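Local coordinates for putative hemin storage protein (Bordetella bronchiseptica, PDB 6AU1), which cleaves deacetylated poly-beta-1,6-N-acetyl-D-glucosamine with the glycoside hydrolase domain that forms this chain, an activity that can disrupt bacterial biofilms, at residues A[127-132]-A[162-167]; A[208-213]-A[254-259]; A[236-241]-A[247-252]. All coordinates share one frame; numbering follows the deposited sequence.

In the fold
All three contacts lie in one sector of the (beta/alpha)8 barrel, contacts 1 and 3 in the connections that follow its strands and contact 2 in the surrounding helical layer. Contact 1 is buried and polar: an arginine in the loop after strand 89-94 reaches a backbone carbonyl in the loop after strand 156-159. Contact 2, also buried but mostly apolar, packs two helices side by side. Contact 3 is partly buried, mixes aromatic packing with hydrogen bonds, and folds the connection after strand 230-235 onto itself. Segment 162-167 meets contact 3 through backbone hydrogen bonding between L165 and Y249, and helix 195-223 touches contact 1 through L209. Contact 3 is nested within the chain span closed by contact 2.

Contact 1: A[127-132]-A[162-167]; sequences PTRLSP and DAVLDD
The guanidinium of R129 gives NH1 to the backbone carbonyl of V164, with NH1 2.9 Å from V164 O and an N-H...O angle of 146°. This bond joins two successive loops of a TIM barrel, those that follow the parallel strands 89-94 and 156-159. V164 O lies near the guanidinium plane, at its edge, whereas NH1 stands above the plane of the carbonyl. The arginine chain bends at chi3 (-61°), turning its head along segment 162-167, and other bonds fix its rotation: NE to S126 O and a salt bridge from NH2 to E169. The aliphatic part of the chain passes over the backbone carbonyl of D162, R129 CD coming within 3.4 Å of D162 O. That carbonyl begins an inverse gamma turn centred on A163, closed by a weak bond of 2.9 Å from V164 N to D162 O. The D162 carboxylate faces other partners, OD2 receiving the backbone N of L97 and T98 and OD1 that of V96. All four touching residues are buried; the salt bridge to E169 probably offsets the arginine's charge, with the D166 carboxylate nearby but not in contact. Beside the guanidinium, oblique to its plane, the methyl CD2 of L165 lies 3.9 Å from R129 NH1.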
loop_
_atom_site.group_PDB
_atom_site.type_symbol
_atom_site.label_atom_id
_atom_site.label_comp_id
_atom_site.label_asym_id
_atom_site.label_seq_id
_atom_site.Cartn_x
_atom_site.Cartn_y
_atom_site.Cartn_z
ATOM N N PRO A 127 -7.298 3.985 13.542
ATOM C CA PRO A 127 -8.638 3.817 14.111
ATOM C C PRO A 127 -9.747 4.020 13.079
ATOM O O PRO A 127 -10.883 3.621 13.347
ATOM C CB PRO A 127 -8.716 4.913 15.187
ATOM C CG PRO A 127 -7.311 5.291 15.473
ATOM C CD PRO A 127 -6.538 5.057 14.205
ATOM N N THR A 128 -9.426 4.630 11.936
ATOM C CA THR A 128 -10.425 4.908 10.909
ATOM C C THR A 128 -10.639 3.770 9.909
ATOM O O THR A 128 -11.467 3.906 8.999
ATOM C CB THR A 128 -10.058 6.177 10.093
ATOM O OG1 THR A 128 -8.922 5.891 9.266
ATOM C CG2 THR A 128 -9.744 7.356 11.028
ATOM N N ARG A 129 -9.892 2.665 10.037
ATOM C CA ARG A 129 -10.141 1.511 9.167
ATOM C C ARG A 129 -11.608 1.096 9.247
ATOM O O ARG A 129 -12.099 0.748 10.329
ATOM C CB ARG A 129 -9.265 0.301 9.558
ATOM C CG ARG A 129 -7.794 0.367 9.127
ATOM C CD ARG A 129 -6.984 -0.674 9.936
ATOM N NE ARG A 129 -7.086 -0.350 11.367
ATOM C CZ ARG A 129 -6.966 -1.228 12.362
ATOM N NH1 ARG A 129 -6.716 -2.508 12.108
ATOM N NH2 ARG A 129 -7.097 -0.816 13.619
ATOM N N LEU A 130 -12.304 1.122 8.117
ATOM C CA LEU A 130 -13.653 0.573 8.078
ATOM C C LEU A 130 -13.568 -0.940 8.268
ATOM O O LEU A 130 -12.579 -1.567 7.875
ATOM C CB LEU A 130 -14.349 0.916 6.755
ATOM C CG LEU A 130 -14.697 2.397 6.581
ATOM C CD1 LEU A 130 -15.218 2.649 5.171
ATOM C CD2 LEU A 130 -15.737 2.793 7.625
ATOM N N SER A 131 -14.591 -1.526 8.882
ATOM C CA SER A 131 -14.650 -2.978 9.033
ATOM C C SER A 131 -15.095 -3.676 7.755
ATOM O O SER A 131 -16.233 -3.508 7.318
ATOM C CB SER A 131 -15.606 -3.366 10.157
ATOM O OG SER A 131 -15.688 -4.782 10.251
ATOM N N PRO A 132 -14.214 -4.491 7.157
ATOM C CA PRO A 132 -14.633 -5.187 5.935
ATOM C C PRO A 132 -15.616 -6.323 6.232
ATOM O O PRO A 132 -16.108 -6.955 5.302
ATOM C CB PRO A 132 -13.314 -5.726 5.369
ATOM C CG PRO A 132 -12.479 -5.966 6.598
ATOM C CD PRO A 132 -12.840 -4.846 7.557
ATOM N N ASP A 162 -2.601 0.075 4.786
ATOM C CA ASP A 162 -3.578 0.296 5.853
ATOM C C ASP A 162 -4.324 -0.987 6.184
ATOM O O ASP A 162 -4.966 -1.076 7.224
ATOM C CB ASP A 162 -4.594 1.381 5.474
ATOM C CG ASP A 162 -5.547 0.920 4.399
ATOM O OD1 ASP A 162 -5.074 0.519 3.313
ATOM O OD2 ASP A 162 -6.768 0.944 4.635
ATOM N N ALA A 163 -4.235 -1.965 5.284
ATOM C CA ALA A 163 -4.903 -3.253 5.430
ATOM C C ALA A 163 -4.137 -4.157 6.409
ATOM O O ALA A 163 -3.405 -5.077 6.023
ATOM C CB ALA A 163 -5.052 -3.920 4.066
ATOM N N VAL A 164 -4.300 -3.848 7.686
ATOM C CA VAL A 164 -3.716 -4.627 8.773
ATOM C C VAL A 164 -4.796 -4.873 9.808
ATOM O O VAL A 164 -5.719 -4.076 9.938
ATOM C CB VAL A 164 -2.518 -3.910 9.462
ATOM C CG1 VAL A 164 -1.323 -3.835 8.538
ATOM C CG2 VAL A 164 -2.922 -2.510 9.955
ATOM N N LEU A 165 -4.665 -5.982 10.534
ATOM C CA LEU A 165 -5.491 -6.273 11.706
ATOM C C LEU A 165 -4.582 -6.858 12.775
ATOM O O LEU A 165 -3.745 -7.707 12.460
ATOM C CB LEU A 165 -6.604 -7.270 11.367
ATOM C CG LEU A 165 -7.695 -6.826 10.393
ATOM C CD1 LEU A 165 -8.542 -8.019 9.975
ATOM C CD2 LEU A 165 -8.574 -5.741 11.035
ATOM N N ASP A 166 -4.704 -6.425 14.030
ATOM C CA ASP A 166 -3.843 -7.045 15.036
ATOM C C ASP A 166 -4.572 -8.183 15.751
ATOM O O ASP A 166 -5.655 -8.579 15.332
ATOM C CB ASP A 166 -3.284 -6.009 16.022
ATOM C CG ASP A 166 -4.341 -5.380 16.923
ATOM O OD1 ASP A 166 -5.351 -6.022 17.251
ATOM O OD2 ASP A 166 -4.126 -4.221 17.334
ATOM N N ASP A 167 -3.962 -8.730 16.801
ATOM C CA ASP A 167 -4.494 -9.952 17.399
ATOM C C ASP A 167 -5.599 -9.662 18.423
ATOM O O ASP A 167 -6.013 -10.556 19.155
ATOM C CB ASP A 167 -3.361 -10.779 18.028
ATOM C CG ASP A 167 -2.519 -9.988 19.017
ATOM O OD1 ASP A 167 -2.751 -8.773 19.187
ATOM O OD2 ASP A 167 -1.600 -10.593 19.612
#

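Contact 2: A[208-213]-A[254-259]; sequences YLIDFT and PEFLKS
I210, the only residue of 208-213 to touch the other segment, spreads two branches over E255, F256 and S259. Its CG1 lies beside the backbone N (chi1 -69°) and the chain runs on extended, which sends CD1 toward the first turn of the facing segment, while CG2, on the other branch, meets the last residue. CD1 rests 3.6 Å from E255 CB and 4.1 Å from F256 CD1, approaching the phenylalanine ring obliquely. CG2 sits 3.4 Å from S259 OG. That hydroxyl is turned back along its own segment, where S259 OG donates to E255 O at 3.1 Å, nearly in line with the carbonyl, so the isoleucine methyl meets a hydroxyl already occupied in a bond. E255 offers I210 its CB and then bends away at chi2 (-62°); its carboxylate makes a long salt bridge of 3.6 Å from OE2 to K258 NZ, and a weak, long ion pair with R207. On the first helix T213 likewise folds its hydroxyl inward, T213 OG1 giving its proton to I210 O at 2.7 Å, and OG1 also bonds Y260 OH. The segment axes approach to 10.9 Å and run nearly parallel, 20° apart. I210 and F256 both also touch R233 of strand 230-235. Such side-by-side packing of the helices before and after one strand is characteristic of the outer layer of a (beta/alpha)8 barrel.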
loop_
_atom_site.group_PDB
_atom_site.type_symbol
_atom_site.label_atom_id
_atom_site.label_comp_id
_atom_site.label_asym_id
_atom_site.label_seq_id
_atom_site.Cartn_x
_atom_site.Cartn_y
_atom_site.Cartn_z
ATOM N N TYR A 208 -9.178 -13.461 4.621
ATOM C CA TYR A 208 -10.352 -12.607 4.464
ATOM C C TYR A 208 -9.982 -11.268 3.813
ATOM O O TYR A 208 -10.662 -10.814 2.879
ATOM C CB TYR A 208 -11.043 -12.361 5.810
ATOM C CG TYR A 208 -12.387 -11.681 5.670
ATOM C CD1 TYR A 208 -13.545 -12.423 5.485
ATOM C CD2 TYR A 208 -12.492 -10.290 5.704
ATOM C CE1 TYR A 208 -14.771 -11.812 5.355
ATOM C CE2 TYR A 208 -13.712 -9.668 5.567
ATOM C CZ TYR A 208 -14.850 -10.430 5.392
ATOM O OH TYR A 208 -16.080 -9.820 5.259
ATOM N N LEU A 209 -8.922 -10.631 4.308
ATOM C CA LEU A 209 -8.472 -9.363 3.718
ATOM C C LEU A 209 -8.035 -9.557 2.275
ATOM O O LEU A 209 -8.332 -8.723 1.411
ATOM C CB LEU A 209 -7.325 -8.747 4.529
ATOM C CG LEU A 209 -7.705 -8.226 5.917
ATOM C CD1 LEU A 209 -6.449 -7.713 6.652
ATOM C CD2 LEU A 209 -8.774 -7.128 5.812
ATOM N N ILE A 210 -7.327 -10.654 2.001
ATOM C CA ILE A 210 -6.913 -10.916 0.624
ATOM C C ILE A 210 -8.128 -11.089 -0.288
ATOM O O ILE A 210 -8.180 -10.513 -1.382
ATOM C CB ILE A 210 -6.017 -12.154 0.528
ATOM C CG1 ILE A 210 -4.661 -11.873 1.195
ATOM C CG2 ILE A 210 -5.831 -12.569 -0.931
ATOM C CD1 ILE A 210 -3.763 -13.128 1.373
ATOM N N ASP A 211 -9.104 -11.874 0.168
ATOM C CA ASP A 211 -10.308 -12.112 -0.621
ATOM C C ASP A 211 -11.036 -10.801 -0.876
ATOM O O ASP A 211 -11.571 -10.586 -1.972
ATOM C CB ASP A 211 -11.232 -13.114 0.074
ATOM C CG ASP A 211 -10.714 -14.533 -0.014
ATOM O OD1 ASP A 211 -9.800 -14.778 -0.837
ATOM O OD2 ASP A 211 -11.222 -15.402 0.730
ATOM N N PHE A 212 -11.046 -9.923 0.126
ATOM C CA PHE A 212 -11.682 -8.617 -0.032
ATOM C C PHE A 212 -10.976 -7.828 -1.126
ATOM O O PHE A 212 -11.641 -7.225 -1.988
ATOM C CB PHE A 212 -11.672 -7.830 1.284
ATOM C CG PHE A 212 -12.350 -6.491 1.194
ATOM C CD1 PHE A 212 -13.646 -6.384 0.705
ATOM C CD2 PHE A 212 -11.690 -5.339 1.596
ATOM C CE1 PHE A 212 -14.273 -5.143 0.626
ATOM C CE2 PHE A 212 -12.305 -4.093 1.525
ATOM C CZ PHE A 212 -13.600 -3.994 1.042
ATOM N N THR A 213 -9.642 -7.838 -1.121
ATOM C CA THR A 213 -8.928 -7.121 -2.183
ATOM C C THR A 213 -9.165 -7.770 -3.543
ATOM O O THR A 213 -9.136 -7.087 -4.555
ATOM C CB THR A 213 -7.405 -7.010 -1.935
ATOM O OG1 THR A 213 -6.795 -8.307 -1.948
ATOM C CG2 THR A 213 -7.121 -6.272 -0.610
ATOM N N PRO A 254 3.785 -15.777 2.205
ATOM C CA PRO A 254 3.327 -16.864 1.323
ATOM C C PRO A 254 1.943 -16.629 0.721
ATOM O O PRO A 254 1.732 -16.909 -0.465
ATOM C CB PRO A 254 3.288 -18.083 2.255
ATOM C CG PRO A 254 4.218 -17.763 3.341
ATOM C CD PRO A 254 4.175 -16.291 3.535
ATOM N N GLU A 255 1.014 -16.136 1.535
ATOM C CA GLU A 255 -0.347 -15.906 1.072
ATOM C C GLU A 255 -0.393 -14.748 0.073
ATOM O O GLU A 255 -1.162 -14.790 -0.886
ATOM C CB GLU A 255 -1.283 -15.626 2.249
ATOM C CG GLU A 255 -1.465 -16.823 3.186
ATOM C CD GLU A 255 -2.089 -18.018 2.487
ATOM O OE1 GLU A 255 -3.012 -17.817 1.672
ATOM O OE2 GLU A 255 -1.652 -19.159 2.747
ATOM N N PHE A 256 0.421 -13.722 0.301
ATOM C CA PHE A 256 0.484 -12.594 -0.635
ATOM C C PHE A 256 1.028 -13.064 -1.971
ATOM O O PHE A 256 0.520 -12.680 -3.033
ATOM C CB PHE A 256 1.365 -11.454 -0.105
ATOM C CG PHE A 256 0.649 -10.475 0.807
ATOM C CD1 PHE A 256 -0.365 -10.890 1.657
ATOM C CD2 PHE A 256 1.018 -9.138 0.813
ATOM C CE1 PHE A 256 -1.010 -9.969 2.500
ATOM C CE2 PHE A 256 0.370 -8.216 1.647
ATOM C CZ PHE A 256 -0.631 -8.647 2.500
ATOM N N LEU A 257 2.066 -13.895 -1.923
ATOM C CA LEU A 257 2.695 -14.362 -3.156
ATOM C C LEU A 257 1.724 -15.181 -3.992
ATOM O O LEU A 257 1.830 -15.212 -5.222
ATOM C CB LEU A 257 3.950 -15.193 -2.851
ATOM C CG LEU A 257 5.195 -14.419 -2.406
ATOM C CD1 LEU A 257 6.261 -15.370 -1.860
ATOM C CD2 LEU A 257 5.752 -13.570 -3.551
ATOM N N LYS A 258 0.782 -15.846 -3.323
ATOM C CA LYS A 258 -0.188 -16.681 -4.012
ATOM C C LYS A 258 -1.286 -15.865 -4.685
ATOM O O LYS A 258 -1.926 -16.342 -5.627
ATOM C CB LYS A 258 -0.817 -17.682 -3.034
ATOM C CG LYS A 258 0.075 -18.864 -2.696
ATOM C CD LYS A 258 -0.436 -19.622 -1.478
ATOM C CE LYS A 258 -1.895 -20.022 -1.628
ATOM N NZ LYS A 258 -2.375 -20.780 -0.434
ATOM N N SER A 259 -1.496 -14.642 -4.214
ATOM C CA SER A 259 -2.689 -13.891 -4.599
ATOM C C SER A 259 -2.445 -12.602 -5.379
ATOM O O SER A 259 -3.324 -12.154 -6.116
ATOM C CB SER A 259 -3.498 -13.557 -3.348
ATOM O OG SER A 259 -3.726 -14.721 -2.569
#

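Contact 3: A[236-241]-A[247-252]; sequences YAQPVL and AWYGQS. With EDO (1,2-ethanediol), chain G.
Three residues of segment 236-241 surround the ring of Y249, each from a different direction. The arrangement folds the connection that follows strand 230-235 of the TIM barrel back on itself, short helix 238-241 against the weakly bonded end of helix 246-249. P239 lies over one face: its CD is 3.8 Å from the ring centroid and almost on the ring normal, a CH-pi contact. Y236 meets the CE2 side, its CB 3.5 Å from Y249 CE2, and the two rings are oblique, their planes 55° apart. Q238 comes to the edge that bears the hydroxyl. Q238 holds CG opposite its backbone N (chi1 -165°) and is extended beyond it, which carries the amide across the tyrosine edge; Y249 OH donates to Q238 OE1 at 2.6 Å. A water gives a second bond to Y249 OH and accepts from Q238 N, tying the same two residues again. At the other end of the amide, Q238 NE2 meets the edge of the W248 indole. Past G250, the first residue to leave helical geometry, with positive phi, the extended Q251 side chain crosses Y236 obliquely. Its OE1 receives Y236 N in the carbonyl plane at 3.0 Å, nearly straight at 175°, while NE2 bonds A163 O, so both ends of the amide are held. Q251 O, by contrast, is buried without a polar partner, facing P239 CB at 3.8 Å. At the far end of the Y236 side chain, OH donates to O2 of a 1,2-ethanediol, probably from the crystallisation liquor, at 2.6 Å.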
loop_
_atom_site.group_PDB
_atom_site.type_symbol
_atom_site.label_atom_id
_atom_site.label_comp_id
_atom_site.label_asym_id
_atom_site.label_seq_id
_atom_site.Cartn_x
_atom_site.Cartn_y
_atom_site.Cartn_z
ATOM N N TYR A 236 4.366 -5.405 5.126
ATOM C CA TYR A 236 5.331 -5.016 6.151
ATOM C C TYR A 236 6.455 -6.048 6.289
ATOM O O TYR A 236 6.252 -7.234 6.045
ATOM C CB TYR A 236 4.628 -4.845 7.492
ATOM C CG TYR A 236 3.935 -3.517 7.663
ATOM C CD1 TYR A 236 4.653 -2.384 8.041
ATOM C CD2 TYR A 236 2.566 -3.389 7.455
ATOM C CE1 TYR A 236 4.023 -1.157 8.204
ATOM C CE2 TYR A 236 1.926 -2.161 7.622
ATOM C CZ TYR A 236 2.662 -1.057 7.993
ATOM O OH TYR A 236 2.038 0.161 8.161
ATOM N N ALA A 237 7.630 -5.595 6.719
ATOM C CA ALA A 237 8.788 -6.480 6.831
ATOM C C ALA A 237 8.703 -7.447 8.011
ATOM O O ALA A 237 9.251 -8.543 7.938
ATOM C CB ALA A 237 10.061 -5.664 6.934
ATOM N N GLN A 238 8.058 -7.054 9.110
ATOM C CA GLN A 238 8.094 -7.931 10.289
ATOM C C GLN A 238 7.470 -9.325 10.020
ATOM O O GLN A 238 8.058 -10.339 10.408
ATOM C CB GLN A 238 7.425 -7.243 11.499
ATOM C CG GLN A 238 7.726 -7.898 12.829
ATOM C CD GLN A 238 7.193 -7.115 14.032
ATOM O OE1 GLN A 238 6.833 -5.938 13.925
ATOM N NE2 GLN A 238 7.148 -7.775 15.189
ATOM N N PRO A 239 6.305 -9.395 9.338
ATOM C CA PRO A 239 5.785 -10.736 9.017
ATOM C C PRO A 239 6.703 -11.595 8.132
ATOM O O PRO A 239 6.548 -12.812 8.101
ATOM C CB PRO A 239 4.472 -10.437 8.279
ATOM C CG PRO A 239 4.055 -9.099 8.768
ATOM C CD PRO A 239 5.327 -8.332 9.005
ATOM N N VAL A 240 7.635 -10.971 7.418
ATOM C CA VAL A 240 8.605 -11.710 6.615
ATOM C C VAL A 240 9.788 -12.164 7.477
ATOM O O VAL A 240 10.186 -13.332 7.449
ATOM C CB VAL A 240 9.103 -10.850 5.447
ATOM C CG1 VAL A 240 10.120 -11.629 4.589
ATOM C CG2 VAL A 240 7.919 -10.365 4.615
ATOM N N LEU A 241 10.333 -11.243 8.265
ATOM C CA LEU A 241 11.500 -11.551 9.095
ATOM C C LEU A 241 11.124 -12.453 10.262
ATOM O O LEU A 241 11.916 -13.292 10.693
ATOM C CB LEU A 241 12.145 -10.267 9.615
ATOM C CG LEU A 241 12.804 -9.400 8.532
ATOM C CD1 LEU A 241 13.184 -8.028 9.081
ATOM C CD2 LEU A 241 14.015 -10.111 7.964
ATOM N N ALA A 247 0.245 -12.984 13.148
ATOM C CA ALA A 247 -0.898 -12.926 14.053
ATOM C C ALA A 247 -1.301 -11.506 14.460
ATOM O O ALA A 247 -2.460 -11.287 14.807
ATOM C CB ALA A 247 -0.619 -13.758 15.301
ATOM N N TRP A 248 -0.381 -10.541 14.439
ATOM C CA TRP A 248 -0.809 -9.186 14.804
ATOM C C TRP A 248 -0.599 -8.172 13.684
ATOM O O TRP A 248 -0.685 -6.963 13.908
ATOM C CB TRP A 248 -0.137 -8.711 16.109
ATOM C CG TRP A 248 1.355 -8.751 16.167
ATOM C CD1 TRP A 248 2.219 -7.761 15.783
ATOM C CD2 TRP A 248 2.168 -9.825 16.666
ATOM N NE1 TRP A 248 3.519 -8.159 16.005
ATOM C CE2 TRP A 248 3.513 -9.421 16.547
ATOM C CE3 TRP A 248 1.888 -11.090 17.194
ATOM C CZ2 TRP A 248 4.578 -10.236 16.940
ATOM C CZ3 TRP A 248 2.946 -11.899 17.577
ATOM C CH2 TRP A 248 4.274 -11.468 17.444
ATOM N N TYR A 249 -0.364 -8.675 12.474
ATOM C CA TYR A 249 -0.364 -7.839 11.273
ATOM C C TYR A 249 -1.523 -8.140 10.323
ATOM O O TYR A 249 -1.993 -7.245 9.626
ATOM C CB TYR A 249 0.953 -8.001 10.504
ATOM C CG TYR A 249 2.080 -7.113 10.982
ATOM C CD1 TYR A 249 2.857 -7.473 12.077
ATOM C CD2 TYR A 249 2.383 -5.920 10.318
ATOM C CE1 TYR A 249 3.901 -6.671 12.511
ATOM C CE2 TYR A 249 3.433 -5.114 10.738
ATOM C CZ TYR A 249 4.189 -5.495 11.829
ATOM O OH TYR A 249 5.228 -4.701 12.267
ATOM N N GLY A 250 -1.954 -9.394 10.247
ATOM C CA GLY A 250 -2.993 -9.738 9.285
ATOM C C GLY A 250 -2.452 -9.736 7.861
ATOM O O GLY A 250 -3.201 -9.549 6.896
ATOM N N GLN A 251 -1.144 -9.952 7.741
ATOM C CA GLN A 251 -0.461 -10.044 6.447
ATOM C C GLN A 251 0.500 -11.222 6.478
ATOM O O GLN A 251 0.945 -11.616 7.547
ATOM C CB GLN A 251 0.312 -8.765 6.133
ATOM C CG GLN A 251 -0.501 -7.477 6.195
ATOM C CD GLN A 251 0.325 -6.278 5.789
ATOM O OE1 GLN A 251 1.549 -6.323 5.812
ATOM N NE2 GLN A 251 -0.343 -5.194 5.412
ATOM N N SER A 252 0.845 -11.756 5.308
ATOM C CA SER A 252 1.647 -12.980 5.208
ATOM C C SER A 252 2.355 -13.025 3.864
ATOM O O SER A 252 1.728 -12.780 2.848
ATOM C CB SER A 252 0.761 -14.220 5.363
ATOM O OG SER A 252 1.389 -15.370 4.850
HETATM C C1 EDO G . -0.503 2.451 8.263
HETATM O O1 EDO G . -1.244 2.489 7.029
HETATM C C2 EDO G . -0.943 1.251 9.096
HETATM O O2 EDO G . -0.492 0.041 8.475
HETATM O O HOH W 1 7.112 -4.423 9.896
#